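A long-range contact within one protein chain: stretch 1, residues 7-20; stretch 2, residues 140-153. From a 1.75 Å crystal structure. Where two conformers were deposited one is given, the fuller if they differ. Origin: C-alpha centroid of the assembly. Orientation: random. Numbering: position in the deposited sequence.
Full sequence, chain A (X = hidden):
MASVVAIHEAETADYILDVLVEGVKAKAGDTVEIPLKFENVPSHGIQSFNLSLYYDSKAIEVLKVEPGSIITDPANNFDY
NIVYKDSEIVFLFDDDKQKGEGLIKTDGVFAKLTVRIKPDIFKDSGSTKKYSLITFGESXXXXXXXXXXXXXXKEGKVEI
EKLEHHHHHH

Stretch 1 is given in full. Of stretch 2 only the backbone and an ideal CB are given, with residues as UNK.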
# COMPACT_ATOMS: atom_id res chain seq x y z
N ILE A 7 -1.39 13.09 1.54
CA ILE A 7 -0.72 13.71 0.40
C ILE A 7 0.34 12.79 -0.23
O ILE A 7 1.15 12.17 0.47
CB ILE A 7 -0.05 15.07 0.76
CG1 ILE A 7 -1.06 16.04 1.38
CG2 ILE A 7 0.61 15.69 -0.48
CD1 ILE A 7 -0.46 17.39 1.80
N HIS A 8 0.31 12.70 -1.56
CA HIS A 8 1.40 12.11 -2.33
C HIS A 8 2.45 13.21 -2.50
O HIS A 8 2.18 14.24 -3.13
CB HIS A 8 0.93 11.61 -3.70
CG HIS A 8 1.95 10.79 -4.43
ND1 HIS A 8 2.89 10.04 -3.78
CD2 HIS A 8 2.17 10.61 -5.76
CE1 HIS A 8 3.66 9.42 -4.67
NE2 HIS A 8 3.24 9.74 -5.88
N GLU A 9 3.63 13.00 -1.92
CA GLU A 9 4.64 14.04 -1.88
C GLU A 9 5.34 14.18 -3.23
O GLU A 9 5.69 13.19 -3.86
CB GLU A 9 5.69 13.72 -0.82
CG GLU A 9 5.27 14.11 0.59
CD GLU A 9 6.46 14.40 1.49
OE1 GLU A 9 7.44 13.62 1.46
OE2 GLU A 9 6.41 15.42 2.20
N ALA A 10 5.55 15.42 -3.65
CA ALA A 10 6.34 15.65 -4.87
C ALA A 10 7.82 15.42 -4.52
O ALA A 10 8.35 15.98 -3.55
CB ALA A 10 6.10 17.06 -5.39
N GLU A 11 8.47 14.57 -5.30
CA GLU A 11 9.79 14.09 -4.97
C GLU A 11 10.62 13.95 -6.25
O GLU A 11 10.07 13.94 -7.34
CB GLU A 11 9.66 12.75 -4.26
CG GLU A 11 10.92 12.25 -3.64
CD GLU A 11 10.72 10.90 -2.98
OE1 GLU A 11 9.55 10.54 -2.70
OE2 GLU A 11 11.74 10.20 -2.78
N THR A 12 11.94 13.77 -6.08
CA THR A 12 12.84 13.60 -7.22
C THR A 12 13.66 12.32 -6.96
O THR A 12 14.09 12.11 -5.84
CB THR A 12 13.72 14.84 -7.35
OG1 THR A 12 12.88 16.00 -7.55
CG2 THR A 12 14.72 14.74 -8.50
N ALA A 13 13.85 11.47 -7.97
CA ALA A 13 14.57 10.21 -7.77
C ALA A 13 15.15 9.71 -9.08
O ALA A 13 15.01 10.37 -10.12
CB ALA A 13 13.62 9.17 -7.19
N ASP A 14 15.80 8.53 -9.05
CA ASP A 14 16.45 8.05 -10.24
C ASP A 14 15.59 7.13 -11.07
O ASP A 14 15.94 6.79 -12.19
CB ASP A 14 17.73 7.29 -9.85
CG ASP A 14 18.76 8.17 -9.24
OD1 ASP A 14 18.63 9.41 -9.34
OD2 ASP A 14 19.73 7.66 -8.65
N TYR A 15 14.48 6.68 -10.48
CA TYR A 15 13.62 5.68 -11.11
C TYR A 15 12.16 6.08 -10.98
O TYR A 15 11.76 6.80 -10.05
CB TYR A 15 13.77 4.30 -10.46
CG TYR A 15 15.23 3.92 -10.30
CD1 TYR A 15 16.00 3.63 -11.41
CD2 TYR A 15 15.80 3.89 -9.06
CE1 TYR A 15 17.37 3.31 -11.25
CE2 TYR A 15 17.13 3.56 -8.90
CZ TYR A 15 17.90 3.28 -9.97
OH TYR A 15 19.23 2.94 -9.74
N ILE A 16 11.36 5.56 -11.88
CA ILE A 16 9.96 5.91 -11.92
C ILE A 16 9.11 4.77 -12.50
O ILE A 16 9.60 3.93 -13.26
CB ILE A 16 9.82 7.22 -12.78
CG1 ILE A 16 8.45 7.84 -12.64
CG2 ILE A 16 10.14 6.91 -14.25
CD1 ILE A 16 8.50 9.39 -12.70
N LEU A 17 7.85 4.73 -12.08
CA LEU A 17 6.83 3.89 -12.72
C LEU A 17 5.50 4.64 -12.70
O LEU A 17 5.37 5.74 -12.13
CB LEU A 17 6.68 2.53 -12.03
CG LEU A 17 6.37 2.58 -10.53
CD1 LEU A 17 4.93 2.77 -10.28
CD2 LEU A 17 6.89 1.29 -9.88
N ASP A 18 4.52 4.03 -13.34
CA ASP A 18 3.18 4.58 -13.39
C ASP A 18 2.23 3.62 -12.68
O ASP A 18 2.35 2.40 -12.85
CB ASP A 18 2.71 4.73 -14.84
CG ASP A 18 3.48 5.79 -15.59
OD1 ASP A 18 3.12 6.96 -15.49
OD2 ASP A 18 4.45 5.44 -16.26
N VAL A 19 1.32 4.19 -11.90
CA VAL A 19 0.29 3.42 -11.22
C VAL A 19 -1.07 3.89 -11.76
O VAL A 19 -1.37 5.08 -11.72
CB VAL A 19 0.35 3.66 -9.70
CG1 VAL A 19 -0.70 2.86 -9.00
CG2 VAL A 19 1.72 3.31 -9.17
N LEU A 20 -1.88 2.94 -12.26
CA LEU A 20 -3.16 3.28 -12.90
C LEU A 20 -4.33 2.53 -12.28
O LEU A 20 -4.21 1.35 -11.96
CB LEU A 20 -3.10 2.92 -14.38
CG LEU A 20 -1.95 3.48 -15.21
CD1 LEU A 20 -0.77 2.54 -15.19
CD2 LEU A 20 -2.40 3.72 -16.65
N UNK A 140 4.57 5.10 -1.65
CA UNK A 140 6.00 4.99 -1.41
C UNK A 140 6.50 3.69 -2.03
O UNK A 140 5.93 2.63 -1.75
CB UNK A 140 6.31 5.04 0.09
N UNK A 141 7.54 3.77 -2.87
CA UNK A 141 8.13 2.58 -3.50
C UNK A 141 9.64 2.67 -3.34
O UNK A 141 10.20 3.75 -3.38
CB UNK A 141 7.74 2.47 -4.98
N UNK A 142 10.31 1.53 -3.23
CA UNK A 142 11.76 1.54 -3.25
C UNK A 142 12.33 0.29 -3.90
O UNK A 142 11.63 -0.73 -4.09
CB UNK A 142 12.30 1.68 -1.83
N UNK A 143 13.62 0.38 -4.26
CA UNK A 143 14.33 -0.76 -4.82
C UNK A 143 15.07 -1.52 -3.74
O UNK A 143 14.94 -1.21 -2.55
CB UNK A 143 15.31 -0.31 -5.91
N UNK A 144 15.80 -2.53 -4.17
CA UNK A 144 16.52 -3.40 -3.23
C UNK A 144 17.47 -2.62 -2.33
O UNK A 144 17.64 -2.92 -1.13
CB UNK A 144 17.30 -4.47 -4.00
N UNK A 145 18.08 -1.56 -2.89
CA UNK A 145 18.98 -0.72 -2.14
C UNK A 145 18.32 0.42 -1.38
O UNK A 145 19.01 1.29 -0.84
CB UNK A 145 20.03 -0.14 -3.09
N UNK A 146 16.99 0.36 -1.29
CA UNK A 146 16.17 1.35 -0.59
C UNK A 146 16.17 2.71 -1.28
O UNK A 146 15.77 3.72 -0.67
CB UNK A 146 16.66 1.51 0.85
N UNK A 147 16.59 2.72 -2.53
CA UNK A 147 16.51 3.94 -3.33
C UNK A 147 15.05 4.14 -3.73
O UNK A 147 14.35 3.18 -4.07
CB UNK A 147 17.42 3.87 -4.56
N UNK A 148 14.60 5.39 -3.72
CA UNK A 148 13.20 5.61 -4.06
C UNK A 148 12.93 5.37 -5.52
O UNK A 148 13.79 5.60 -6.39
CB UNK A 148 12.78 7.03 -3.69
N UNK A 149 11.71 4.91 -5.79
CA UNK A 149 11.19 4.81 -7.13
C UNK A 149 9.93 5.68 -7.12
O UNK A 149 9.05 5.47 -6.30
CB UNK A 149 10.91 3.36 -7.54
N UNK A 150 9.87 6.72 -7.94
CA UNK A 150 8.67 7.54 -7.97
C UNK A 150 7.51 6.83 -8.65
O UNK A 150 7.69 6.10 -9.61
CB UNK A 150 8.96 8.86 -8.68
N UNK A 151 6.30 7.14 -8.19
CA UNK A 151 5.12 6.54 -8.76
C UNK A 151 4.25 7.66 -9.33
O UNK A 151 3.80 8.52 -8.60
CB UNK A 151 4.36 5.71 -7.72
N UNK A 152 4.06 7.66 -10.64
CA UNK A 152 3.16 8.62 -11.24
C UNK A 152 1.75 8.05 -11.14
O UNK A 152 1.41 7.09 -11.83
CB UNK A 152 3.55 8.92 -12.69
N UNK A 153 0.94 8.64 -10.28
CA UNK A 153 -0.39 8.11 -10.01
C UNK A 153 -1.45 8.68 -10.96
O UNK A 153 -1.55 9.89 -11.19
CB UNK A 153 -0.78 8.41 -8.56

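Position 140 has extended backbone angles, and its CB has no atom of stretch 1 within 5.5 Å. Many residues would suit. It is Asn-140, which makes no close contact.

At 141 the CB points toward stretch 1, 5.1 Å from Leu-17 CD2. That gap suits a large apolar or aromatic side chain. It is Phe-141. One ring face lies under Leu-17 CD1, and Phe-141 CZ is 3.9 Å from Val-19 CG2.

Position 142 points away. It is Cys-142.

At 143 the CB points toward stretch 1, 5.2 Å from Tyr-15 CE2. The chain turns here, and Asp, Asn or Ser could accept from the amides ahead. It is Asp-143. Asp-143 OD1 accepts from the amide N of position 147 at 2.9 Å and, weakly, from that of position 145.

Positions 144 to 146 complete a type I turn out of reach of stretch 1. Position 146 has positive phi (68°), which favours Gly, Asn or Asp. They are Phe-144, Asp-145 and Leu-146.

At 147 the CB points toward stretch 1, 4.4 Å from Tyr-15 CE2. The Asp-14 carboxylate and Tyr-15 hydroxyl lie beyond, so a long basic side chain fits. It is Lys-147. Lys-147 NZ forms a salt bridge with Asp-14 OD2 and donates to Tyr-15 OH, each at 3.1 Å.

At 148 the CB points sideways, near Ala-13 CB. A compact apolar residue would suit. It is Pro-148, with Pro-148 CG 3.9 Å from Ala-13 CB.

The strand that includes 150 to 153 runs parallel to the one that includes Ile-16 to Leu-20. The CB of 149 lies near Tyr-15 CB (4.2 Å) and Leu-17 CD2 (5.1 Å), so Val, Ile or Leu would suit. Ile-149 CG2 is 4.0 Å from Leu-17 CD2.

Position 150 lies on the other face, near Ala-13 and Ile-16. Leu, Ile or Met could fill this space. It is Leu-150, with Leu-150 CG 3.7 Å from Ala-13 CB. Leu-150 N donates to Tyr-15 O at 2.8 Å.

At 151 the CB lies 3.9 Å from both Val-19 CG2 and Leu-17 CD1. So close a fit favours a small residue. It is Ala-151. Ala-151 O accepts from His-8 NE2 at 3.0 Å.

At 152 the CB is 3.4 Å from Asp-18 OD1, with Ile-16 CD1 nearby. Val, Ile or Thr would suit. Val-152 CG2 is 3.5 Å from Ile-16 CD1.

At 153 the His-8 ring face and the apolar Val-19 side chain are within reach. Leu, Ile or Met would suit. Leu-153 sets CD1 over that face, and Leu-153 CD2 is 3.6 Å from Val-19 CB.

Stretch 2, residues 140-153: NFCDFDLKPILAVL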
# COMPACT_ATOMS: atom_id res chain seq x y z
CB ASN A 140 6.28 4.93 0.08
CG ASN A 140 6.15 6.26 0.76
OD1 ASN A 140 6.75 7.26 0.34
ND2 ASN A 140 5.38 6.28 1.85
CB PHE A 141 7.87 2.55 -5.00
CG PHE A 141 6.44 2.30 -5.41
CD1 PHE A 141 6.10 1.18 -6.14
CD2 PHE A 141 5.46 3.22 -5.12
CE1 PHE A 141 4.82 0.95 -6.51
CE2 PHE A 141 4.16 3.00 -5.53
CZ PHE A 141 3.84 1.88 -6.21
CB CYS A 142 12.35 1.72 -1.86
SG CYS A 142 12.20 0.25 -0.75
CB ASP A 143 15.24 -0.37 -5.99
CG ASP A 143 16.47 0.38 -5.60
OD1 ASP A 143 16.80 0.51 -4.40
OD2 ASP A 143 17.15 0.83 -6.56
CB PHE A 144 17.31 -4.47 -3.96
CG PHE A 144 18.04 -5.37 -3.03
CD1 PHE A 144 17.39 -6.41 -2.43
CD2 PHE A 144 19.38 -5.15 -2.74
CE1 PHE A 144 18.06 -7.25 -1.55
CE2 PHE A 144 20.05 -5.97 -1.88
CZ PHE A 144 19.38 -7.02 -1.28
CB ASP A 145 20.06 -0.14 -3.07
CG ASP A 145 20.89 -1.23 -3.71
OD1 ASP A 145 21.43 -2.09 -2.96
OD2 ASP A 145 20.98 -1.27 -4.96
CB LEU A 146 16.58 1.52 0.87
CG LEU A 146 16.79 0.20 1.63
CD1 LEU A 146 17.16 0.46 3.08
CD2 LEU A 146 15.56 -0.64 1.53
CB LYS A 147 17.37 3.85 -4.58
CG LYS A 147 18.87 3.82 -4.29
CD LYS A 147 19.65 3.68 -5.60
CE LYS A 147 19.66 4.97 -6.42
NZ LYS A 147 20.51 4.83 -7.65
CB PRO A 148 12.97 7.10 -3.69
CG PRO A 148 14.31 7.70 -3.62
CD PRO A 148 15.26 6.60 -3.20
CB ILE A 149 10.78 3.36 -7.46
CG1 ILE A 149 12.01 2.39 -7.42
CG2 ILE A 149 10.11 3.31 -8.80
CD1 ILE A 149 11.61 0.92 -7.51
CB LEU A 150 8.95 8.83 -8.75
CG LEU A 150 10.13 9.61 -8.22
CD1 LEU A 150 10.38 10.83 -9.10
CD2 LEU A 150 9.89 10.02 -6.80
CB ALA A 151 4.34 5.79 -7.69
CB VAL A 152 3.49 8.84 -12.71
CG1 VAL A 152 2.52 9.91 -13.30
CG2 VAL A 152 4.97 9.21 -12.91
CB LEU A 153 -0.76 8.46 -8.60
CG LEU A 153 0.23 8.02 -7.51
CD1 LEU A 153 -0.21 8.47 -6.16
CD2 LEU A 153 0.42 6.50 -7.53
O HOH W 1 16.23 6.82 -6.77
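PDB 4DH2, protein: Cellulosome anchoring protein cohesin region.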